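Long-range contact in microtubule-associated protein 1 light chain 3 (Plasmodium falciparum, PDB 4EOY), which is a ubiquitin-like Atg8-family protein that binds a peptide of its conjugating partner Atg3, and probably works as a lipid-attached membrane tag: residues A[33-47]-A[114-126]. The protein carries 3 engineered substitutions. Numbering follows the deposited sequence.
Sequences PVVIERANRSNLPII and DGYLYMEYSSESS. Engineered in segment 33-47: Ile36 (natural residue Cys). Engineered in segment 114-126: Ser123 (natural residue Cys), Ser126 (natural residue Cys).
The Tyr121 ring packs beneath Arg38, whose CA sits over one face in a CH-pi contact, 3.9 Å from the ring centroid. CG1 of Ile36, an engineered residue, meets the ring edge, and Leu44 CD1 lies at the edge, 3.9 Å from Tyr121 CD1. With CG held between its own backbone N and carbonyl carbon (chi1 59°), the ring leans across the neighbouring strand, and Tyr121 OH donates to an in-plane lone pair of Pro45 O (2.8 Å). Arg38 NE secures the same loop by bonding Leu44 O. Further along, the Asn40 amide grips Ser123, an engineered residue: Asn40 ND2 gives a nearly straight bond to Ser123 OG (2.8 Å), while OD1 accepts from Ser123 N, which stands above the amide plane. Behind these contacts runs a ladder of six backbone hydrogen bonds, from Leu117 N to Pro33 O through to Ala39 N to Tyr121 O. At its start, Pro33 CB packs on Tyr116, and each packs on an aromatic side chain of the bound Atg3 peptide. Strands 33-38 and 117-122 form the parallel middle pair of a four-strand mixed sheet, as is characteristic of the ubiquitin fold.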
loop_
_atom_site.group_PDB
_atom_site.type_symbol
_atom_site.label_atom_id
_atom_site.label_comp_id
_atom_site.label_asym_id
_atom_site.label_seq_id
_atom_site.Cartn_x
_atom_site.Cartn_y
_atom_site.Cartn_z
ATOM N N PRO A 33 3.138 -4.913 7.166
ATOM C CA PRO A 33 1.776 -4.626 6.757
ATOM C C PRO A 33 1.646 -3.219 6.166
ATOM O O PRO A 33 1.983 -2.232 6.831
ATOM C CB PRO A 33 0.986 -4.763 8.065
ATOM C CG PRO A 33 1.967 -4.460 9.138
ATOM C CD PRO A 33 3.282 -4.943 8.635
ATOM N N VAL A 34 1.151 -3.148 4.932
ATOM C CA VAL A 34 1.010 -1.902 4.211
ATOM C C VAL A 34 -0.431 -1.742 3.757
ATOM O O VAL A 34 -1.027 -2.703 3.273
ATOM C CB VAL A 34 1.927 -1.871 2.979
ATOM C CG1 VAL A 34 1.700 -0.603 2.184
ATOM C CG2 VAL A 34 3.373 -1.982 3.404
ATOM N N VAL A 35 -0.980 -0.534 3.918
ATOM C CA VAL A 35 -2.304 -0.187 3.424
ATOM C C VAL A 35 -2.156 0.930 2.398
ATOM O O VAL A 35 -1.490 1.928 2.662
ATOM C CB VAL A 35 -3.239 0.284 4.554
ATOM C CG1 VAL A 35 -4.674 0.438 4.036
ATOM C CG2 VAL A 35 -3.210 -0.707 5.700
ATOM N N ILE A 36 -2.778 0.766 1.234
ATOM C CA ILE A 36 -2.713 1.782 0.174
ATOM C C ILE A 36 -3.988 2.624 0.119
ATOM O O ILE A 36 -5.107 2.091 0.156
ATOM C CB ILE A 36 -2.499 1.158 -1.211
ATOM C CG1 ILE A 36 -2.538 2.239 -2.294
ATOM C CG2 ILE A 36 -3.596 0.175 -1.519
ATOM C CD1 ILE A 36 -1.897 1.809 -3.583
ATOM N N GLU A 37 -3.830 3.933 0.001
ATOM C CA GLU A 37 -4.980 4.840 0.018
ATOM C C GLU A 37 -4.927 5.856 -1.111
ATOM O O GLU A 37 -3.862 6.371 -1.457
ATOM C CB GLU A 37 -5.029 5.563 1.356
ATOM C CG GLU A 37 -6.399 5.545 2.011
ATOM C CD GLU A 37 -6.699 4.244 2.734
ATOM O OE1 GLU A 37 -5.920 3.864 3.643
ATOM O OE2 GLU A 37 -7.728 3.615 2.402
ATOM N N ARG A 38 -6.089 6.124 -1.693
ATOM C CA ARG A 38 -6.253 7.097 -2.756
ATOM C C ARG A 38 -6.294 8.490 -2.161
ATOM O O ARG A 38 -7.081 8.743 -1.246
ATOM C CB ARG A 38 -7.580 6.831 -3.469
ATOM C CG ARG A 38 -7.796 7.621 -4.746
ATOM C CD ARG A 38 -8.994 7.041 -5.478
ATOM N NE ARG A 38 -9.370 7.788 -6.679
ATOM C CZ ARG A 38 -10.348 8.683 -6.754
ATOM N NH1 ARG A 38 -11.092 9.003 -5.694
ATOM N NH2 ARG A 38 -10.601 9.255 -7.916
ATOM N N ALA A 39 -5.478 9.395 -2.704
ATOM C CA ALA A 39 -5.193 10.670 -2.042
ATOM C C ALA A 39 -5.764 11.896 -2.749
ATOM O O ALA A 39 -5.706 13.005 -2.204
ATOM C CB ALA A 39 -3.698 10.836 -1.880
ATOM N N ASN A 40 -6.273 11.715 -3.965
ATOM C CA ASN A 40 -6.999 12.790 -4.651
ATOM C C ASN A 40 -8.140 12.255 -5.512
ATOM O O ASN A 40 -8.314 11.043 -5.661
ATOM C CB ASN A 40 -6.051 13.696 -5.452
ATOM C CG ASN A 40 -5.638 13.111 -6.786
ATOM O OD1 ASN A 40 -5.417 11.907 -6.932
ATOM N ND2 ASN A 40 -5.474 13.984 -7.764
ATOM N N ARG A 41 -8.924 13.188 -6.034
ATOM C CA ARG A 41 -10.061 12.892 -6.878
ATOM C C ARG A 41 -9.690 13.063 -8.348
ATOM O O ARG A 41 -9.480 14.173 -8.809
ATOM C CB ARG A 41 -11.208 13.831 -6.509
ATOM C CG ARG A 41 -11.524 13.797 -5.017
ATOM C CD ARG A 41 -12.878 14.403 -4.714
ATOM N NE ARG A 41 -13.215 14.321 -3.296
ATOM C CZ ARG A 41 -13.652 13.223 -2.694
ATOM N NH1 ARG A 41 -13.796 12.082 -3.371
ATOM N NH2 ARG A 41 -13.935 13.259 -1.396
ATOM N N SER A 42 -9.599 11.949 -9.068
ATOM C CA SER A 42 -9.231 11.962 -10.478
ATOM C C SER A 42 -9.711 10.675 -11.173
ATOM O O SER A 42 -10.574 9.976 -10.662
ATOM C CB SER A 42 -7.707 12.173 -10.627
ATOM O OG SER A 42 -6.943 11.084 -10.150
ATOM N N ASN A 43 -9.155 10.377 -12.339
ATOM C CA ASN A 43 -9.530 9.185 -13.110
ATOM C C ASN A 43 -8.875 7.897 -12.622
ATOM O O ASN A 43 -9.124 6.815 -13.175
ATOM C CB ASN A 43 -9.154 9.385 -14.576
ATOM C CG ASN A 43 -7.654 9.548 -14.774
ATOM O OD1 ASN A 43 -6.960 10.090 -13.912
ATOM N ND2 ASN A 43 -7.148 9.075 -15.912
ATOM N N LEU A 44 -8.014 8.009 -11.609
ATOM C CA LEU A 44 -7.447 6.830 -10.966
ATOM C C LEU A 44 -8.524 6.099 -10.155
ATOM O O LEU A 44 -9.261 6.724 -9.360
ATOM C CB LEU A 44 -6.274 7.186 -10.055
ATOM C CG LEU A 44 -5.011 7.749 -10.706
ATOM C CD1 LEU A 44 -3.927 7.908 -9.645
ATOM C CD2 LEU A 44 -4.511 6.838 -11.822
ATOM N N PRO A 45 -8.630 4.778 -10.363
ATOM C CA PRO A 45 -9.686 3.997 -9.726
ATOM C C PRO A 45 -9.420 3.702 -8.252
ATOM O O PRO A 45 -8.272 3.647 -7.818
ATOM C CB PRO A 45 -9.674 2.694 -10.541
ATOM C CG PRO A 45 -8.251 2.543 -10.957
ATOM C CD PRO A 45 -7.753 3.934 -11.206
ATOM N N ILE A 46 -10.490 3.495 -7.496
ATOM C CA ILE A 46 -10.368 3.057 -6.118
ATOM C C ILE A 46 -10.175 1.546 -6.126
ATOM O O ILE A 46 -11.055 0.815 -6.572
ATOM C CB ILE A 46 -11.612 3.427 -5.307
ATOM C CG1 ILE A 46 -11.740 4.946 -5.219
ATOM C CG2 ILE A 46 -11.511 2.849 -3.907
ATOM C CD1 ILE A 46 -13.068 5.423 -4.683
ATOM N N ILE A 47 -9.014 1.094 -5.664
ATOM C CA ILE A 47 -8.703 -0.338 -5.598
ATOM C C ILE A 47 -9.497 -0.981 -4.461
ATOM O O ILE A 47 -9.603 -0.415 -3.367
ATOM C CB ILE A 47 -7.179 -0.610 -5.463
ATOM C CG1 ILE A 47 -6.590 -0.013 -4.175
ATOM C CG2 ILE A 47 -6.453 -0.057 -6.670
ATOM C CD1 ILE A 47 -5.077 -0.132 -4.076
ATOM N N ASP A 114 -0.608 2.708 14.812
ATOM C CA ASP A 114 -1.440 1.503 14.781
ATOM C C ASP A 114 -0.722 0.258 14.197
ATOM O O ASP A 114 -1.302 -0.833 14.167
ATOM C CB ASP A 114 -2.788 1.762 14.068
ATOM C CG ASP A 114 -2.647 2.048 12.580
ATOM O OD1 ASP A 114 -1.555 1.902 12.002
ATOM O OD2 ASP A 114 -3.670 2.415 11.985
ATOM N N GLY A 115 0.522 0.426 13.749
ATOM C CA GLY A 115 1.324 -0.690 13.223
ATOM C C GLY A 115 1.408 -0.765 11.699
ATOM O O GLY A 115 2.226 -1.508 11.159
ATOM N N TYR A 116 0.564 0.004 11.006
ATOM C CA TYR A 116 0.499 -0.027 9.544
ATOM C C TYR A 116 1.447 0.979 8.903
ATOM O O TYR A 116 1.697 2.057 9.450
ATOM C CB TYR A 116 -0.931 0.273 9.049
ATOM C CG TYR A 116 -1.885 -0.899 9.093
ATOM C CD1 TYR A 116 -1.735 -1.974 8.208
ATOM C CD2 TYR A 116 -2.924 -0.947 10.020
ATOM C CE1 TYR A 116 -2.585 -3.070 8.248
ATOM C CE2 TYR A 116 -3.777 -2.042 10.073
ATOM C CZ TYR A 116 -3.598 -3.103 9.177
ATOM O OH TYR A 116 -4.442 -4.199 9.203
ATOM N N LEU A 117 1.972 0.619 7.730
ATOM C CA LEU A 117 2.595 1.587 6.860
ATOM C C LEU A 117 1.545 2.090 5.870
ATOM O O LEU A 117 1.069 1.341 5.000
ATOM C CB LEU A 117 3.775 0.992 6.118
ATOM C CG LEU A 117 4.567 1.991 5.259
ATOM C CD1 LEU A 117 5.204 3.015 6.173
ATOM C CD2 LEU A 117 5.589 1.265 4.390
ATOM N N TYR A 118 1.187 3.365 6.000
ATOM C CA TYR A 118 0.183 3.966 5.128
ATOM C C TYR A 118 0.860 4.627 3.959
ATOM O O TYR A 118 1.818 5.408 4.127
ATOM C CB TYR A 118 -0.642 4.994 5.889
ATOM C CG TYR A 118 -1.665 4.387 6.829
ATOM C CD1 TYR A 118 -1.329 4.069 8.132
ATOM C CD2 TYR A 118 -2.963 4.142 6.409
ATOM C CE1 TYR A 118 -2.253 3.512 8.988
ATOM C CE2 TYR A 118 -3.897 3.595 7.266
ATOM C CZ TYR A 118 -3.530 3.273 8.555
ATOM O OH TYR A 118 -4.476 2.711 9.396
ATOM N N MET A 119 0.417 4.267 2.769
ATOM C CA MET A 119 0.946 4.843 1.537
ATOM C C MET A 119 -0.203 5.333 0.665
ATOM O O MET A 119 -1.309 4.771 0.687
ATOM C CB MET A 119 1.783 3.808 0.790
ATOM C CG MET A 119 3.065 3.439 1.529
ATOM S SD MET A 119 4.074 2.386 0.490
ATOM C CE MET A 119 4.650 3.535 -0.768
ATOM N N GLU A 120 0.032 6.396 -0.087
ATOM C CA GLU A 120 -1.061 7.026 -0.824
ATOM C C GLU A 120 -0.706 7.238 -2.258
ATOM O O GLU A 120 0.456 7.431 -2.582
ATOM C CB GLU A 120 -1.414 8.374 -0.185
ATOM C CG GLU A 120 -1.959 8.255 1.231
ATOM C CD GLU A 120 -2.297 9.589 1.841
ATOM O OE1 GLU A 120 -1.440 10.492 1.763
ATOM O OE2 GLU A 120 -3.410 9.734 2.407
ATOM N N TYR A 121 -1.704 7.185 -3.133
ATOM C CA TYR A 121 -1.475 7.458 -4.535
ATOM C C TYR A 121 -2.321 8.636 -4.967
ATOM O O TYR A 121 -3.430 8.860 -4.459
ATOM C CB TYR A 121 -1.720 6.239 -5.431
ATOM C CG TYR A 121 -3.113 5.615 -5.412
ATOM C CD1 TYR A 121 -4.103 6.029 -6.285
ATOM C CD2 TYR A 121 -3.400 4.550 -4.580
ATOM C CE1 TYR A 121 -5.347 5.432 -6.299
ATOM C CE2 TYR A 121 -4.651 3.951 -4.578
ATOM C CZ TYR A 121 -5.625 4.406 -5.433
ATOM O OH TYR A 121 -6.857 3.787 -5.418
ATOM N N SER A 122 -1.742 9.396 -5.891
ATOM C CA SER A 122 -2.350 10.557 -6.451
ATOM C C SER A 122 -2.055 10.625 -7.942
ATOM O O SER A 122 -1.072 10.064 -8.405
ATOM C CB SER A 122 -1.800 11.798 -5.776
ATOM O OG SER A 122 -2.471 12.936 -6.276
ATOM N N SER A 123 -2.916 11.312 -8.678
ATOM C CA SER A 123 -2.645 11.620 -10.096
ATOM C C SER A 123 -1.701 12.827 -10.249
ATOM O O SER A 123 -1.171 13.061 -11.336
ATOM C CB SER A 123 -3.950 11.898 -10.839
ATOM O OG SER A 123 -4.647 12.994 -10.258
ATOM N N GLU A 124 -1.494 13.575 -9.162
ATOM C CA GLU A 124 -0.622 14.758 -9.159
ATOM C C GLU A 124 0.581 14.533 -8.258
ATOM O O GLU A 124 0.525 13.778 -7.276
ATOM C CB GLU A 124 -1.392 15.993 -8.672
ATOM C CG GLU A 124 -2.608 16.361 -9.520
ATOM C CD GLU A 124 -3.330 17.620 -9.042
ATOM O OE1 GLU A 124 -2.813 18.305 -8.130
ATOM O OE2 GLU A 124 -4.424 17.938 -9.574
ATOM N N SER A 125 1.666 15.221 -8.572
ATOM C CA SER A 125 2.927 15.024 -7.875
ATOM C C SER A 125 3.031 15.749 -6.543
ATOM O O SER A 125 4.061 15.644 -5.887
ATOM C CB SER A 125 4.077 15.474 -8.776
ATOM O OG SER A 125 3.916 16.827 -9.147
ATOM N N SER A 126 1.994 16.471 -6.118
ATOM C CA SER A 126 2.152 17.383 -4.976
ATOM C C SER A 126 2.088 16.715 -3.598
ATOM O O SER A 126 3.104 16.640 -2.909
ATOM C CB SER A 126 1.148 18.533 -5.044
ATOM O OG SER A 126 1.374 19.448 -3.981
HETATM O O HOH W 1 -6.123 9.893 1.515
#